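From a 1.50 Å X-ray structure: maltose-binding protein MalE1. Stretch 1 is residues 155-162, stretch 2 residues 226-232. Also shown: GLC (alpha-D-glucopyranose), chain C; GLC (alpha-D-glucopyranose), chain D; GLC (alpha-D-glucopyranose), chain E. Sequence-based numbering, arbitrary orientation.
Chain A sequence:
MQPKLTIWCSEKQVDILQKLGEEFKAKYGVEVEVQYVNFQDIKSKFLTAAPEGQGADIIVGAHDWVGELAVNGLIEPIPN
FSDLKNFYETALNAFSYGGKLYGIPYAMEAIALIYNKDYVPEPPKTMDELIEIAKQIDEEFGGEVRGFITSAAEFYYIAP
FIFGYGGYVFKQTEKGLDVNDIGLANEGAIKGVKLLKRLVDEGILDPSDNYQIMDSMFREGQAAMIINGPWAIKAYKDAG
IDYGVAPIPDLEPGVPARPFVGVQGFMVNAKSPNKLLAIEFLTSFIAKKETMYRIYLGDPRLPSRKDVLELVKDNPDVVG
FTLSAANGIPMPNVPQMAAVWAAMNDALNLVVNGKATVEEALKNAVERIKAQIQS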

ATOM      1  N   PHE A 155      -4.373  -9.000  -5.685  1.00 13.91           N
ATOM      2  CA  PHE A 155      -2.963  -9.382  -5.803  1.00 12.54           C
ATOM      3  C   PHE A 155      -2.083  -8.724  -4.744  1.00 14.88           C
ATOM      4  O   PHE A 155      -1.167  -9.359  -4.202  1.00 16.14           O
ATOM      5  N   TYR A 156      -2.317  -7.442  -4.453  1.00 13.76           N
ATOM      6  CA  TYR A 156      -1.478  -6.748  -3.486  1.00 11.64           C
ATOM      7  C   TYR A 156      -1.417  -7.493  -2.144  1.00 12.56           C
ATOM      8  O   TYR A 156      -0.351  -7.579  -1.515  1.00 14.78           O
ATOM      9  N   TYR A 157      -2.537  -8.080  -1.720  1.00 14.34           N
ATOM     10  CA  TYR A 157      -2.600  -8.767  -0.433  1.00 15.54           C
ATOM     11  C   TYR A 157      -2.135 -10.220  -0.485  1.00 15.71           C
ATOM     12  O   TYR A 157      -1.773 -10.782   0.560  1.00 15.67           O
ATOM     13  N   ILE A 158      -2.137 -10.847  -1.666  1.00 13.84           N
ATOM     14  CA  ILE A 158      -1.635 -12.208  -1.823  1.00 15.67           C
ATOM     15  C   ILE A 158      -0.160 -12.212  -2.214  1.00 16.85           C
ATOM     16  O   ILE A 158       0.510 -13.250  -2.101  1.00 16.17           O
ATOM     17  N   ALA A 159       0.371 -11.075  -2.649  1.00 14.67           N
ATOM     18  CA  ALA A 159       1.792 -10.983  -2.966  1.00 13.95           C
ATOM     19  C   ALA A 159       2.732 -11.556  -1.910  1.00 15.12           C
ATOM     20  O   ALA A 159       3.740 -12.160  -2.307  1.00 17.18           O
ATOM     21  N   PRO A 160       2.516 -11.393  -0.594  1.00 14.34           N
ATOM     22  CA  PRO A 160       3.473 -11.985   0.349  1.00 15.42           C
ATOM     23  C   PRO A 160       3.648 -13.482   0.144  1.00 16.69           C
ATOM     24  O   PRO A 160       4.770 -13.982   0.318  1.00 16.29           O
ATOM     25  N   PHE A 161       2.590 -14.197  -0.265  1.00 14.79           N
ATOM     26  CA  PHE A 161       2.708 -15.638  -0.517  1.00 14.28           C
ATOM     27  C   PHE A 161       3.440 -15.904  -1.823  1.00 18.31           C
ATOM     28  O   PHE A 161       4.299 -16.792  -1.907  1.00 18.11           O
ATOM     29  N   ILE A 162       3.065 -15.163  -2.864  1.00 15.43           N
ATOM     30  CA  ILE A 162       3.673 -15.306  -4.182  1.00 16.84           C
ATOM     31  C   ILE A 162       5.176 -15.049  -4.108  1.00 17.76           C
ATOM     32  O   ILE A 162       5.986 -15.829  -4.625  1.00 17.91           O
ATOM     33  N   ILE A 226      -6.012 -10.607  10.661  1.00 15.51           N
ATOM     34  CA  ILE A 226      -6.056 -10.151   9.280  1.00 15.90           C
ATOM     35  C   ILE A 226      -4.648  -9.901   8.760  1.00 13.81           C
ATOM     36  O   ILE A 226      -3.675  -9.837   9.517  1.00 15.92           O
ATOM     37  N   ILE A 227      -4.542  -9.780   7.442  1.00 14.31           N
ATOM     38  CA  ILE A 227      -3.324  -9.287   6.811  1.00 14.04           C
ATOM     39  C   ILE A 227      -3.640  -7.944   6.174  1.00 14.38           C
ATOM     40  O   ILE A 227      -4.361  -7.870   5.174  1.00 13.86           O
ATOM     41  N   ASN A 228      -3.098  -6.877   6.762  1.00 13.39           N
ATOM     42  CA  ASN A 228      -3.415  -5.517   6.349  1.00 13.22           C
ATOM     43  C   ASN A 228      -2.263  -4.614   6.773  1.00 13.97           C
ATOM     44  O   ASN A 228      -1.340  -5.040   7.465  1.00 12.81           O
ATOM     45  N   GLY A 229      -2.337  -3.348   6.357  1.00 15.03           N
ATOM     46  CA  GLY A 229      -1.245  -2.422   6.536  1.00 15.28           C
ATOM     47  C   GLY A 229      -1.462  -1.387   7.616  1.00 14.92           C
ATOM     48  O   GLY A 229      -2.528  -1.280   8.225  1.00 14.19           O
ATOM     49  N   PRO A 230      -0.442  -0.557   7.838  1.00 14.78           N
ATOM     50  CA  PRO A 230      -0.479   0.381   8.965  1.00 12.85           C
ATOM     51  C   PRO A 230      -1.489   1.502   8.795  1.00 15.39           C
ATOM     52  O   PRO A 230      -1.839   2.158   9.781  1.00 14.56           O
ATOM     53  N   TRP A 231      -1.940   1.754   7.568  1.00 15.28           N
ATOM     54  CA  TRP A 231      -3.018   2.699   7.323  1.00 14.83           C
ATOM     55  C   TRP A 231      -4.303   2.316   8.035  1.00 15.51           C
ATOM     56  O   TRP A 231      -5.187   3.160   8.170  1.00 15.26           O
ATOM     57  N   ALA A 232      -4.447   1.069   8.473  1.00 13.63           N
ATOM     58  CA  ALA A 232      -5.701   0.616   9.059  1.00 14.52           C
ATOM     59  C   ALA A 232      -5.752   0.728  10.578  1.00 13.25           C
ATOM     60  O   ALA A 232      -6.844   0.625  11.148  1.00 14.39           O
TER

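Packing of helix 155-162 against the strand and 3-10 turn of residues 226-232 in maltose-binding protein MalE1, with three glucose units lying against the same aromatic side chains. The helix axis runs across strand 226-228 at 106°, 9.2 Å away at closest approach, and long side chains span the gap; the nearest CA atoms, those of Tyr157 and Ile227, are 7.3 Å apart. Together the stretches bury 269 Å², and no hydrogen bond crosses between them, so the contact rests on van der Waals packing of rings, aliphatic carbon and a few polar atoms.

Phe155, chi1 t, takes no part, its side chain being out of reach of stretch 2. Tyr156 leaves the helix sideways, but its t rotamer (chi1 179°, chi2 90°) carries the ring end to the turn: OH lies 3.6 Å from Trp231 CH2, at the edge of the indole, and CE2 lies 3.9 Å from the same CH2. One face of the Tyr156 ring is covered by the chain C glucose, with CD2 3.8 Å from its C6, while CD1 is 3.7 Å from C1 of the chain E glucose.

Tyr157, the residue of stretch 1 most covered by stretch 2, also starts sideways and reaches across in the m rotamer (chi1 -65°, chi2 -90°). Its ring passes along the strand end: CD1 is 3.7 Å from the backbone O of Ile227, CE1 is 3.8 Å from Asn228 OD1, which sits at the ring edge, and OH is 3.5 Å from Trp231 CZ2. The same OH comes within 3.1 Å of O5 of the chain C glucose and 3.8 Å of C6 of the chain D glucose, so this one phenol meets protein and sugar together. Asn228 (chi1 t) turns its OD1 back to accept a weak hydrogen bond from the backbone N of Gly229, 2.8 Å away; its ND2 is bonded elsewhere in the structure.

Trp231 points toward the helix with chi1 p (54°) and chi2 82°. One indole face carries sugar, with CZ2 3.5 Å from C1 of the chain C glucose and CD1 3.9 Å from O5 of the chain D glucose. Gly229 leaves room for this indole: a CB there would fall 2.2 Å from Trp231 CH2. The turn is closed by a backbone hydrogen bond from Ala232 N to Gly229 O, 3.0 Å.

Ile158 (m, m) directs its CB away, and Ala159 is out of reach. Pro160 points toward the strand, but its CG stays 5.1 Å from Ile227 CG2, adding only slight coverage; the helix kinks here, where N of Pro160 has no bond to the preceding turn. Phe161, chi1 m, sets out sideways and brings its ring end nearer, so that CZ meets CD1 of Ile227 at 4.5 Å, a loose apolar contact. Ile227 itself points toward the helix, its chi1 m and chi2 t extending CD1 to that ring. Ile162 (m, t) lies beyond reach.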

ATOM      1  CB  PHE A 155      -2.477  -9.019  -7.206  1.00 15.50           C
ATOM      2  CG  PHE A 155      -0.977  -9.099  -7.394  1.00 13.98           C
ATOM      3  CD1 PHE A 155      -0.275 -10.247  -7.071  1.00 16.89           C
ATOM      4  CD2 PHE A 155      -0.288  -8.046  -7.971  1.00 14.45           C
ATOM      5  CE1 PHE A 155       1.087 -10.320  -7.258  1.00 16.57           C
ATOM      6  CE2 PHE A 155       1.083  -8.110  -8.175  1.00 14.25           C
ATOM      7  CZ  PHE A 155       1.774  -9.254  -7.823  1.00 14.01           C
ATOM      8  CB  TYR A 156      -1.973  -5.315  -3.320  1.00 11.82           C
ATOM      9  CG  TYR A 156      -1.180  -4.509  -2.311  1.00 11.84           C
ATOM     10  CD1 TYR A 156      -0.052  -3.764  -2.684  1.00 11.62           C
ATOM     11  CD2 TYR A 156      -1.549  -4.502  -0.967  1.00 13.53           C
ATOM     12  CE1 TYR A 156       0.685  -3.035  -1.735  1.00 12.80           C
ATOM     13  CE2 TYR A 156      -0.819  -3.761  -0.026  1.00 12.53           C
ATOM     14  CZ  TYR A 156       0.292  -3.046  -0.428  1.00 13.56           C
ATOM     15  OH  TYR A 156       0.993  -2.344   0.501  1.00 14.97           O
ATOM     16  CB  TYR A 157      -4.022  -8.663   0.143  1.00 14.78           C
ATOM     17  CG  TYR A 157      -4.346  -7.231   0.466  1.00 15.03           C
ATOM     18  CD1 TYR A 157      -4.054  -6.704   1.720  1.00 13.28           C
ATOM     19  CD2 TYR A 157      -4.888  -6.379  -0.494  1.00 15.39           C
ATOM     20  CE1 TYR A 157      -4.286  -5.366   2.006  1.00 14.50           C
ATOM     21  CE2 TYR A 157      -5.135  -5.065  -0.208  1.00 13.68           C
ATOM     22  CZ  TYR A 157      -4.844  -4.567   1.045  1.00 14.08           C
ATOM     23  OH  TYR A 157      -5.066  -3.258   1.336  1.00 16.57           O
ATOM     24  CB  ILE A 158      -2.507 -12.928  -2.865  1.00 13.58           C
ATOM     25  CG1 ILE A 158      -3.990 -12.837  -2.480  1.00 15.01           C
ATOM     26  CG2 ILE A 158      -2.116 -14.407  -3.039  1.00 17.01           C
ATOM     27  CD1 ILE A 158      -4.288 -13.330  -1.087  1.00 17.74           C
ATOM     28  CB  ALA A 159       2.174  -9.535  -3.312  1.00 13.14           C
ATOM     29  CB  PRO A 160       2.886 -11.659   1.731  1.00 15.12           C
ATOM     30  CG  PRO A 160       2.013 -10.470   1.509  1.00 16.05           C
ATOM     31  CD  PRO A 160       1.454 -10.652   0.120  1.00 12.85           C
ATOM     32  CB  PHE A 161       1.328 -16.291  -0.628  1.00 16.45           C
ATOM     33  CG  PHE A 161       0.477 -16.213   0.612  1.00 17.77           C
ATOM     34  CD1 PHE A 161       1.011 -15.942   1.864  1.00 16.42           C
ATOM     35  CD2 PHE A 161      -0.888 -16.426   0.505  1.00 19.95           C
ATOM     36  CE1 PHE A 161       0.195 -15.884   2.973  1.00 19.80           C
ATOM     37  CE2 PHE A 161      -1.706 -16.369   1.612  1.00 22.79           C
ATOM     38  CZ  PHE A 161      -1.175 -16.093   2.849  1.00 23.07           C
ATOM     39  CB  ILE A 162       2.960 -14.350  -5.159  1.00 15.45           C
ATOM     40  CG1 ILE A 162       1.527 -14.839  -5.400  1.00 17.70           C
ATOM     41  CG2 ILE A 162       3.772 -14.139  -6.458  1.00 17.35           C
ATOM     42  CD1 ILE A 162       0.656 -13.840  -6.097  1.00 21.22           C
ATOM     43  CB  ILE A 226      -6.915  -8.885   9.094  1.00 13.64           C
ATOM     44  CG1 ILE A 226      -6.299  -7.710   9.859  1.00 12.92           C
ATOM     45  CG2 ILE A 226      -8.360  -9.160   9.516  1.00 16.38           C
ATOM     46  CD1 ILE A 226      -7.069  -6.416   9.646  1.00 12.13           C
ATOM     47  CB  ILE A 227      -2.732 -10.277   5.802  1.00 12.66           C
ATOM     48  CG1 ILE A 227      -2.261 -11.529   6.542  1.00 15.71           C
ATOM     49  CG2 ILE A 227      -1.533  -9.631   5.120  1.00 15.36           C
ATOM     50  CD1 ILE A 227      -1.705 -12.622   5.626  1.00 17.12           C
ATOM     51  CB  ASN A 228      -4.726  -5.053   6.991  1.00 13.75           C
ATOM     52  CG  ASN A 228      -5.380  -3.905   6.244  1.00 14.20           C
ATOM     53  OD1 ASN A 228      -4.883  -3.430   5.226  1.00 13.02           O
ATOM     54  ND2 ASN A 228      -6.518  -3.464   6.748  1.00 13.67           N
ATOM     55  CB  PRO A 230       0.972   0.891   9.042  1.00 12.71           C
ATOM     56  CG  PRO A 230       1.471   0.767   7.608  1.00 11.58           C
ATOM     57  CD  PRO A 230       0.813  -0.493   7.077  1.00 13.29           C
ATOM     58  CB  TRP A 231      -3.309   2.761   5.817  1.00 11.34           C
ATOM     59  CG  TRP A 231      -3.579   1.413   5.186  1.00 12.65           C
ATOM     60  CD1 TRP A 231      -4.762   0.735   5.185  1.00 13.92           C
ATOM     61  CD2 TRP A 231      -2.641   0.581   4.483  1.00 12.33           C
ATOM     62  NE1 TRP A 231      -4.625  -0.456   4.523  1.00 13.67           N
ATOM     63  CE2 TRP A 231      -3.328  -0.584   4.090  1.00 11.24           C
ATOM     64  CE3 TRP A 231      -1.281   0.698   4.172  1.00 13.95           C
ATOM     65  CZ2 TRP A 231      -2.711  -1.623   3.376  1.00 13.19           C
ATOM     66  CZ3 TRP A 231      -0.674  -0.327   3.459  1.00 12.98           C
ATOM     67  CH2 TRP A 231      -1.385  -1.482   3.089  1.00 13.36           C
ATOM     68  CB  ALA A 232      -5.972  -0.829   8.631  1.00 13.77           C
TER
HETATM   69  C1  GLC C   2      -3.056   0.225   0.412  1.00 12.63           C
HETATM   70  C2  GLC C   2      -1.672   0.449  -0.078  1.00 12.95           C
HETATM   71  C3  GLC C   2      -1.650   0.651  -1.524  1.00 13.78           C
HETATM   72  C4  GLC C   2      -2.255  -0.530  -2.255  1.00 10.93           C
HETATM   73  C5  GLC C   2      -3.697  -0.840  -1.751  1.00 11.85           C
HETATM   74  C6  GLC C   2      -4.197  -2.095  -2.233  1.00 13.17           C
HETATM   75  O2  GLC C   2      -1.197   1.682   0.537  1.00 14.30           O
HETATM   76  O3  GLC C   2      -0.260   0.756  -2.010  1.00 12.94           O
HETATM   77  O4  GLC C   2      -2.387  -0.218  -3.686  1.00 15.28           O
HETATM   78  O5  GLC C   2      -3.600  -0.971  -0.236  1.00 14.15           O
HETATM   79  O6  GLC C   2      -5.594  -2.145  -1.992  1.00 17.84           O
HETATM   80  C1  GLC D   1      -6.410   3.749   2.341  1.00 18.36           C
HETATM   81  C2  GLC D   1      -4.950   3.960   2.405  1.00 12.38           C
HETATM   82  C3  GLC D   1      -4.252   3.342   1.264  1.00 14.23           C
HETATM   83  C4  GLC D   1      -4.547   1.885   1.175  1.00 12.37           C
HETATM   84  C5  GLC D   1      -6.072   1.659   0.991  1.00 13.32           C
HETATM   85  C6  GLC D   1      -6.465   0.320   1.095  1.00 17.14           C
HETATM   86  O1  GLC D   1      -6.941   4.417   1.242  1.00 21.14           O
HETATM   87  O2  GLC D   1      -4.730   5.407   2.425  1.00 15.09           O
HETATM   88  O3  GLC D   1      -2.812   3.574   1.477  1.00 13.99           O
HETATM   89  O4  GLC D   1      -3.850   1.312   0.037  1.00 13.10           O
HETATM   90  O5  GLC D   1      -6.723   2.339   2.207  1.00 15.94           O
HETATM   91  O6  GLC D   1      -7.855   0.224   0.766  1.00 20.13           O
HETATM   92  C1  GLC E   3      -1.517  -0.871  -4.555  1.00 13.65           C
HETATM   93  C2  GLC E   3      -1.001   0.099  -5.542  1.00 12.84           C
HETATM   94  C3  GLC E   3      -2.098   0.669  -6.387  1.00 13.47           C
HETATM   95  C4  GLC E   3      -2.827  -0.382  -7.129  1.00 14.09           C
HETATM   96  C5  GLC E   3      -3.415  -1.431  -6.151  1.00 14.09           C
HETATM   97  C6  GLC E   3      -3.977  -2.527  -6.825  1.00 12.87           C
HETATM   98  O2  GLC E   3      -0.356   1.190  -4.826  1.00 14.74           O
HETATM   99  O3  GLC E   3      -1.534   1.628  -7.336  1.00 14.87           O
HETATM  100  O4  GLC E   3      -3.922   0.258  -7.842  1.00 14.08           O
HETATM  101  O5  GLC E   3      -2.251  -1.950  -5.250  1.00 13.14           O
HETATM  102  O6  GLC E   3      -4.531  -3.398  -5.861  1.00 17.47           O